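Side-chain contacts in substrate binding periplasmic protein (Ralstonia solanacearum, PDB 3LOP), which probably binds leucine or a related amino acid in the periplasm, in the cleft between its two lobes, for delivery to a membrane transporter: residues A84-L89 against L100-P105; N262-E267 against E288-A293. All coordinates share one frame; numbering follows the deposited sequence.

Contact 1 (84-89 against 100-105) and contact 2 (262-267 against 288-293) have centres 21 Å apart and lie in series along the chain, the first complete before the second begins. Helix 284-303 brings them together: Val-103 CG1 packs on Ala-292 O at 4.0 Å, and Pro-105 O lies 4.3 Å from Glu-288 OE2. Contact 1 is close to the ligand, with the Val-86 side chain about 7 Å from the bound leucine, whose pocket includes Thr-83 and Ala-106, immediately adjoining these segments, and Thr-107 one further on. In contact 2 helix 263-275 packs on helix 284-303, which itself carries Arg-285, another pocket residue, salt-bridged to Glu-288.

Contact 1: residues A84-L89 against L100-P105; sequences ANVEAL and LPLVGP
Val-86 and Leu-102 carry this contact, which is wholly apolar: all four touching residues are buried, and the two segments together bury 115 Å² against each other. The shortest approach is between methyl groups, Val-86 CG1 to Leu-102 CD2 at 3.8 Å, with the two side chains at an oblique angle. The Val-86 torsion places CG1 opposite the backbone N (chi1 178°) and CG2 opposite the carbonyl carbon, a setting that turns CG1 to Leu-102 and CG2 to Pro-105. On the proline side, Val-86 CG2 comes within 4.2 Å of Pro-105 CB. Leu-102 in turn reaches across from the strand with CG anti to its own N, and its CD2 methyl also meets Leu-89 CD1, more loosely, at 4.5 Å. Leu-102 CD2 is thus approached by two residues three positions apart on the helix.

Backbone separation agrees with contact through side chains: the closest pair of CA atoms, Val-86 and Pro-105, is 7.4 Å apart. Polar bonding belongs to each segment's own surroundings. Leu-89 N bonds to Asn-85 O at 3.2 Å within the helix, whereas the backbone of Leu-102 is bonded to Leu-117 and Phe-119, and that of Val-103 to Leu-77 and Thr-79. Beyond the pair, Leu-102 also touches Leu-77, Val-86 touches Val-80 and Met-112, and Leu-89 lies on Thr-61 and Val-65 of helix 58-71.

Strand 102-103 lies between 74-78 and 118-119 in a parallel sheet of order 2-1-3-4-5, and helix 83-91 belongs to the connection from 74-78 to 102-103. A helix packing its aliphatic residues on the next parallel strand is characteristic of the Rossmann-like alpha/beta lobe of periplasmic binding proteins.

Contact 2: residues N262-E267 against E288-A293; sequences NPVIRE and EGFVAA
The short axes of helices 263-267 and 288-293 cross almost perpendicularly, at 97°, and approach to 11.0 Å, with Val-264 and Val-291 the nearest pair by CA. This is a helix-helix packing of the periplasmic binding protein fold, in which side chains fill the separation. Val-264 CG1 meets Val-291 CG2 at 4.0 Å, the two valines crossing at about a right angle; the same CG1 lies 4.4 Å from Phe-290 CD2.

Phe-290 supplies the larger surface. The CE2-CZ end of its ring crosses the Glu-267 chain at a slant, CZ 4.0 Å from Glu-267 CG; Glu-267 O also approaches CZ, obliquely to the ring. The glutamate is stretched out, CG anti to the backbone N (chi1 -169°), which lays the carboxylate against that end, OE1 4.0 Å from Phe-290 CE2 and the planes 88° apart. OE1 makes a salt bridge with Lys-294, and OE2 accepts from the indole N-H of Trp-35. These two bonds probably limit its rotation; a bound manganese ion also lies about 4 Å from the side chain. Tyr-32 meets Phe-290 edge-to-face.

Asn-262 caps the N-terminus of helix 263-275. Its OD1 takes a weak bond from Val-264 N and a straighter one from Ile-265 N, the latter 3.2 Å long and reaching a lone pair of OD1 in the carbonyl plane.

Contact 1: residues A84-L89 against L100-P105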
ATOM      1  N   ALA A  84       4.534   0.356 -11.206  1.00  3.14           N
ATOM      2  CA  ALA A  84       5.529   0.367 -12.275  1.00  3.46           C
ATOM      3  C   ALA A  84       6.921   0.051 -11.741  1.00  3.96           C
ATOM      4  O   ALA A  84       7.711  -0.623 -12.401  1.00  5.22           O
ATOM      5  CB  ALA A  84       5.537   1.729 -12.981  1.00  3.24           C
ATOM      6  N   ASN A  85       7.216   0.533 -10.538  1.00  4.37           N
ATOM      7  CA  ASN A  85       8.518   0.307  -9.927  1.00  3.92           C
ATOM      8  C   ASN A  85       8.751  -1.166  -9.619  1.00  3.67           C
ATOM      9  O   ASN A  85       9.805  -1.712  -9.933  1.00  3.45           O
ATOM     10  CB  ASN A  85       8.649   1.146  -8.652  1.00  3.75           C
ATOM     11  CG  ASN A  85       8.529   2.636  -8.925  1.00  4.96           C
ATOM     12  OD1 ASN A  85       9.514   3.378  -8.863  1.00  6.38           O
ATOM     13  ND2 ASN A  85       7.321   3.079  -9.240  1.00  2.16           N
ATOM     14  N   VAL A  86       7.766  -1.815  -9.010  1.00  4.14           N
ATOM     15  CA  VAL A  86       7.915  -3.223  -8.687  1.00  4.45           C
ATOM     16  C   VAL A  86       7.931  -4.070  -9.955  1.00  4.44           C
ATOM     17  O   VAL A  86       8.702  -5.019 -10.056  1.00  4.20           O
ATOM     18  CB  VAL A  86       6.789  -3.716  -7.763  1.00  5.30           C
ATOM     19  CG1 VAL A  86       6.962  -5.205  -7.489  1.00  4.93           C
ATOM     20  CG2 VAL A  86       6.815  -2.935  -6.458  1.00  7.62           C
ATOM     21  N   GLU A  87       7.087  -3.729 -10.923  1.00  5.13           N
ATOM     22  CA  GLU A  87       7.057  -4.499 -12.162  1.00  5.13           C
ATOM     23  C   GLU A  87       8.402  -4.424 -12.882  1.00  5.62           C
ATOM     24  O   GLU A  87       8.787  -5.367 -13.573  1.00  6.54           O
ATOM     25  CB  GLU A  87       5.907  -4.030 -13.065  1.00  6.20           C
ATOM     26  CG  GLU A  87       4.534  -4.308 -12.455  1.00  7.95           C
ATOM     27  CD  GLU A  87       3.373  -4.012 -13.388  1.00  9.56           C
ATOM     28  OE1 GLU A  87       3.537  -3.199 -14.320  1.00 10.65           O
ATOM     29  OE2 GLU A  87       2.282  -4.584 -13.175  1.00  9.87           O
ATOM     30  N   ALA A  88       9.124  -3.319 -12.706  1.00  4.92           N
ATOM     31  CA  ALA A  88      10.440  -3.182 -13.328  1.00  5.02           C
ATOM     32  C   ALA A  88      11.421  -4.115 -12.614  1.00  6.00           C
ATOM     33  O   ALA A  88      12.259  -4.756 -13.249  1.00  7.27           O
ATOM     34  CB  ALA A  88      10.924  -1.736 -13.248  1.00  5.11           C
ATOM     35  N   LEU A  89      11.319  -4.200 -11.291  1.00  5.59           N
ATOM     36  CA  LEU A  89      12.200  -5.091 -10.541  1.00  5.39           C
ATOM     37  C   LEU A  89      11.989  -6.528 -11.002  1.00  6.40           C
ATOM     38  O   LEU A  89      12.935  -7.311 -11.077  1.00  8.63           O
ATOM     39  CB  LEU A  89      11.921  -5.004  -9.038  1.00  5.19           C
ATOM     40  CG  LEU A  89      12.296  -3.704  -8.327  1.00  5.72           C
ATOM     41  CD1 LEU A  89      11.830  -3.758  -6.876  1.00  7.05           C
ATOM     42  CD2 LEU A  89      13.800  -3.500  -8.394  1.00  7.55           C
ATOM     43  N   LEU A 100      16.589 -12.224  -3.933  1.00  4.63           N
ATOM     44  CA  LEU A 100      16.074 -11.439  -2.821  1.00  4.27           C
ATOM     45  C   LEU A 100      14.556 -11.365  -2.769  1.00  4.59           C
ATOM     46  O   LEU A 100      13.922 -10.829  -3.675  1.00  5.66           O
ATOM     47  CB  LEU A 100      16.638 -10.019  -2.909  1.00  6.41           C
ATOM     48  CG  LEU A 100      16.420  -9.113  -1.698  1.00  7.04           C
ATOM     49  CD1 LEU A 100      17.236  -9.629  -0.528  1.00  9.48           C
ATOM     50  CD2 LEU A 100      16.833  -7.688  -2.046  1.00  9.44           C
ATOM     51  N   PRO A 101      13.951 -11.900  -1.699  1.00  4.39           N
ATOM     52  CA  PRO A 101      12.492 -11.846  -1.602  1.00  5.22           C
ATOM     53  C   PRO A 101      12.005 -10.430  -1.308  1.00  4.73           C
ATOM     54  O   PRO A 101      12.626  -9.697  -0.537  1.00  5.51           O
ATOM     55  CB  PRO A 101      12.185 -12.817  -0.464  1.00  6.57           C
ATOM     56  CG  PRO A 101      13.395 -12.715   0.405  1.00  9.95           C
ATOM     57  CD  PRO A 101      14.532 -12.680  -0.593  1.00  5.84           C
ATOM     58  N   LEU A 102      10.912 -10.045  -1.956  1.00  3.40           N
ATOM     59  CA  LEU A 102      10.304  -8.735  -1.754  1.00  4.61           C
ATOM     60  C   LEU A 102       9.036  -8.992  -0.950  1.00  3.76           C
ATOM     61  O   LEU A 102       8.055  -9.517  -1.473  1.00  3.38           O
ATOM     62  CB  LEU A 102       9.965  -8.079  -3.098  1.00  5.55           C
ATOM     63  CG  LEU A 102       9.018  -6.872  -3.074  1.00  8.26           C
ATOM     64  CD1 LEU A 102       9.448  -5.884  -2.011  1.00  9.26           C
ATOM     65  CD2 LEU A 102       8.993  -6.209  -4.447  1.00  8.25           C
ATOM     66  N   VAL A 103       9.071  -8.625   0.327  1.00  2.58           N
ATOM     67  CA  VAL A 103       7.939  -8.840   1.215  1.00  3.11           C
ATOM     68  C   VAL A 103       7.074  -7.598   1.339  1.00  3.12           C
ATOM     69  O   VAL A 103       7.569  -6.503   1.606  1.00  3.69           O
ATOM     70  CB  VAL A 103       8.418  -9.262   2.624  1.00  3.20           C
ATOM     71  CG1 VAL A 103       7.229  -9.413   3.564  1.00  4.63           C
ATOM     72  CG2 VAL A 103       9.186 -10.574   2.535  1.00  5.35           C
ATOM     73  N   GLY A 104       5.779  -7.778   1.114  1.00  3.02           N
ATOM     74  CA  GLY A 104       4.844  -6.677   1.236  1.00  3.79           C
ATOM     75  C   GLY A 104       4.989  -5.505   0.288  1.00  3.00           C
ATOM     76  O   GLY A 104       5.036  -4.362   0.742  1.00  3.85           O
ATOM     77  N   PRO A 105       5.077  -5.742  -1.028  1.00  3.91           N
ATOM     78  CA  PRO A 105       5.201  -4.603  -1.941  1.00  3.78           C
ATOM     79  C   PRO A 105       4.015  -3.679  -1.649  1.00  3.88           C
ATOM     80  O   PRO A 105       2.893  -4.149  -1.446  1.00  4.35           O
ATOM     81  CB  PRO A 105       5.130  -5.256  -3.323  1.00  4.35           C
ATOM     82  CG  PRO A 105       4.357  -6.534  -3.075  1.00  4.19           C
ATOM     83  CD  PRO A 105       4.928  -7.007  -1.765  1.00  3.20           C
TER

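Contact 2: residues N262-E267 against E288-A293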
ATOM      1  N   ASN A 262      -7.538  -2.433  18.478  1.00  5.04           N
ATOM      2  CA  ASN A 262      -7.033  -3.518  17.645  1.00  5.20           C
ATOM      3  C   ASN A 262      -5.617  -3.859  18.120  1.00  4.58           C
ATOM      4  O   ASN A 262      -4.799  -2.967  18.332  1.00  5.31           O
ATOM      5  CB  ASN A 262      -7.021  -3.084  16.178  1.00  5.36           C
ATOM      6  CG  ASN A 262      -6.308  -4.079  15.287  1.00  8.04           C
ATOM      7  OD1 ASN A 262      -5.082  -4.068  15.185  1.00  7.65           O
ATOM      8  ND2 ASN A 262      -7.071  -4.954  14.647  1.00  9.29           N
ATOM      9  N   PRO A 263      -5.315  -5.157  18.309  1.00  4.48           N
ATOM     10  CA  PRO A 263      -3.986  -5.584  18.771  1.00  4.09           C
ATOM     11  C   PRO A 263      -2.784  -5.026  18.010  1.00  3.14           C
ATOM     12  O   PRO A 263      -1.778  -4.678  18.623  1.00  3.63           O
ATOM     13  CB  PRO A 263      -4.061  -7.106  18.682  1.00  4.26           C
ATOM     14  CG  PRO A 263      -5.498  -7.376  18.991  1.00  4.83           C
ATOM     15  CD  PRO A 263      -6.221  -6.313  18.191  1.00  5.18           C
ATOM     16  N   VAL A 264      -2.877  -4.949  16.687  1.00  3.46           N
ATOM     17  CA  VAL A 264      -1.763  -4.426  15.905  1.00  3.44           C
ATOM     18  C   VAL A 264      -1.581  -2.937  16.183  1.00  3.38           C
ATOM     19  O   VAL A 264      -0.457  -2.457  16.335  1.00  4.12           O
ATOM     20  CB  VAL A 264      -1.985  -4.644  14.389  1.00  3.14           C
ATOM     21  CG1 VAL A 264      -0.842  -4.019  13.598  1.00  3.62           C
ATOM     22  CG2 VAL A 264      -2.069  -6.130  14.087  1.00  3.63           C
ATOM     23  N   ILE A 265      -2.693  -2.211  16.262  1.00  3.22           N
ATOM     24  CA  ILE A 265      -2.641  -0.780  16.527  1.00  2.51           C
ATOM     25  C   ILE A 265      -2.101  -0.554  17.935  1.00  3.80           C
ATOM     26  O   ILE A 265      -1.317   0.370  18.169  1.00  3.25           O
ATOM     27  CB  ILE A 265      -4.038  -0.133  16.373  1.00  2.44           C
ATOM     28  CG1 ILE A 265      -4.564  -0.384  14.952  1.00  3.05           C
ATOM     29  CG2 ILE A 265      -3.963   1.362  16.654  1.00  3.34           C
ATOM     30  CD1 ILE A 265      -3.609   0.045  13.827  1.00  2.97           C
ATOM     31  N   ARG A 266      -2.509  -1.403  18.873  1.00  3.03           N
ATOM     32  CA  ARG A 266      -2.007  -1.269  20.231  1.00  4.39           C
ATOM     33  C   ARG A 266      -0.504  -1.516  20.261  1.00  3.43           C
ATOM     34  O   ARG A 266       0.227  -0.790  20.933  1.00  4.33           O
ATOM     35  CB  ARG A 266      -2.736  -2.218  21.193  1.00  4.18           C
ATOM     36  CG  ARG A 266      -4.082  -1.657  21.634  1.00  5.61           C
ATOM     37  CD  ARG A 266      -4.694  -2.389  22.818  1.00  7.96           C
ATOM     38  NE  ARG A 266      -5.292  -3.670  22.457  1.00  9.55           N
ATOM     39  CZ  ARG A 266      -4.717  -4.850  22.659  1.00  8.57           C
ATOM     40  NH1 ARG A 266      -3.518  -4.920  23.220  1.00  8.68           N
ATOM     41  NH2 ARG A 266      -5.353  -5.962  22.315  1.00  7.84           N
ATOM     42  N   GLU A 267      -0.030  -2.520  19.524  1.00  2.59           N
ATOM     43  CA  GLU A 267       1.405  -2.788  19.512  1.00  3.33           C
ATOM     44  C   GLU A 267       2.165  -1.629  18.866  1.00  3.18           C
ATOM     45  O   GLU A 267       3.257  -1.265  19.307  1.00  3.46           O
ATOM     46  CB  GLU A 267       1.731  -4.097  18.776  1.00  3.28           C
ATOM     47  CG  GLU A 267       3.193  -4.511  18.997  1.00  3.21           C
ATOM     48  CD  GLU A 267       3.636  -5.723  18.199  1.00  5.39           C
ATOM     49  OE1 GLU A 267       2.822  -6.289  17.440  1.00  4.80           O
ATOM     50  OE2 GLU A 267       4.818  -6.107  18.337  1.00  6.08           O
ATOM     51  N   GLU A 288       1.058  -0.365   7.516  1.00  3.32           N
ATOM     52  CA  GLU A 288       1.410  -1.298   6.451  1.00  3.61           C
ATOM     53  C   GLU A 288       2.896  -1.659   6.553  1.00  2.14           C
ATOM     54  O   GLU A 288       3.273  -2.817   6.396  1.00  3.85           O
ATOM     55  CB  GLU A 288       1.114  -0.675   5.080  1.00  3.68           C
ATOM     56  CG  GLU A 288       1.232  -1.651   3.918  1.00  5.91           C
ATOM     57  CD  GLU A 288       0.881  -1.023   2.577  1.00  7.76           C
ATOM     58  OE1 GLU A 288       0.148  -0.010   2.562  1.00 10.50           O
ATOM     59  OE2 GLU A 288       1.328  -1.552   1.537  1.00  7.39           O
ATOM     60  N   GLY A 289       3.734  -0.664   6.828  1.00  1.64           N
ATOM     61  CA  GLY A 289       5.161  -0.917   6.954  1.00  2.08           C
ATOM     62  C   GLY A 289       5.476  -1.745   8.190  1.00  2.63           C
ATOM     63  O   GLY A 289       6.340  -2.626   8.161  1.00  3.28           O
ATOM     64  N   PHE A 290       4.781  -1.437   9.281  1.00  2.70           N
ATOM     65  CA  PHE A 290       4.931  -2.133  10.558  1.00  2.82           C
ATOM     66  C   PHE A 290       4.577  -3.614  10.360  1.00  3.14           C
ATOM     67  O   PHE A 290       5.322  -4.512  10.769  1.00  3.97           O
ATOM     68  CB  PHE A 290       3.978  -1.483  11.573  1.00  3.02           C
ATOM     69  CG  PHE A 290       4.199  -1.894  13.007  1.00  3.00           C
ATOM     70  CD1 PHE A 290       5.160  -1.261  13.790  1.00  3.36           C
ATOM     71  CD2 PHE A 290       3.400  -2.869  13.589  1.00  4.79           C
ATOM     72  CE1 PHE A 290       5.316  -1.593  15.142  1.00  3.36           C
ATOM     73  CE2 PHE A 290       3.548  -3.210  14.939  1.00  4.17           C
ATOM     74  CZ  PHE A 290       4.506  -2.570  15.714  1.00  3.07           C
ATOM     75  N   VAL A 291       3.438  -3.854   9.716  1.00  2.98           N
ATOM     76  CA  VAL A 291       2.961  -5.210   9.454  1.00  2.80           C
ATOM     77  C   VAL A 291       3.904  -5.991   8.542  1.00  2.43           C
ATOM     78  O   VAL A 291       4.205  -7.157   8.802  1.00  2.64           O
ATOM     79  CB  VAL A 291       1.538  -5.175   8.834  1.00  3.44           C
ATOM     80  CG1 VAL A 291       1.156  -6.542   8.289  1.00  4.66           C
ATOM     81  CG2 VAL A 291       0.528  -4.751   9.895  1.00  3.17           C
ATOM     82  N   ALA A 292       4.373  -5.355   7.474  1.00  2.90           N
ATOM     83  CA  ALA A 292       5.282  -6.029   6.555  1.00  1.81           C
ATOM     84  C   ALA A 292       6.557  -6.427   7.288  1.00  2.96           C
ATOM     85  O   ALA A 292       7.053  -7.547   7.135  1.00  2.65           O
ATOM     86  CB  ALA A 292       5.610  -5.121   5.380  1.00  3.43           C
ATOM     87  N   ALA A 293       7.078  -5.509   8.097  1.00  2.38           N
ATOM     88  CA  ALA A 293       8.293  -5.778   8.853  1.00  3.42           C
ATOM     89  C   ALA A 293       8.099  -6.937   9.828  1.00  3.23           C
ATOM     90  O   ALA A 293       8.982  -7.777   9.978  1.00  3.67           O
ATOM     91  CB  ALA A 293       8.732  -4.526   9.607  1.00  3.67           C
TER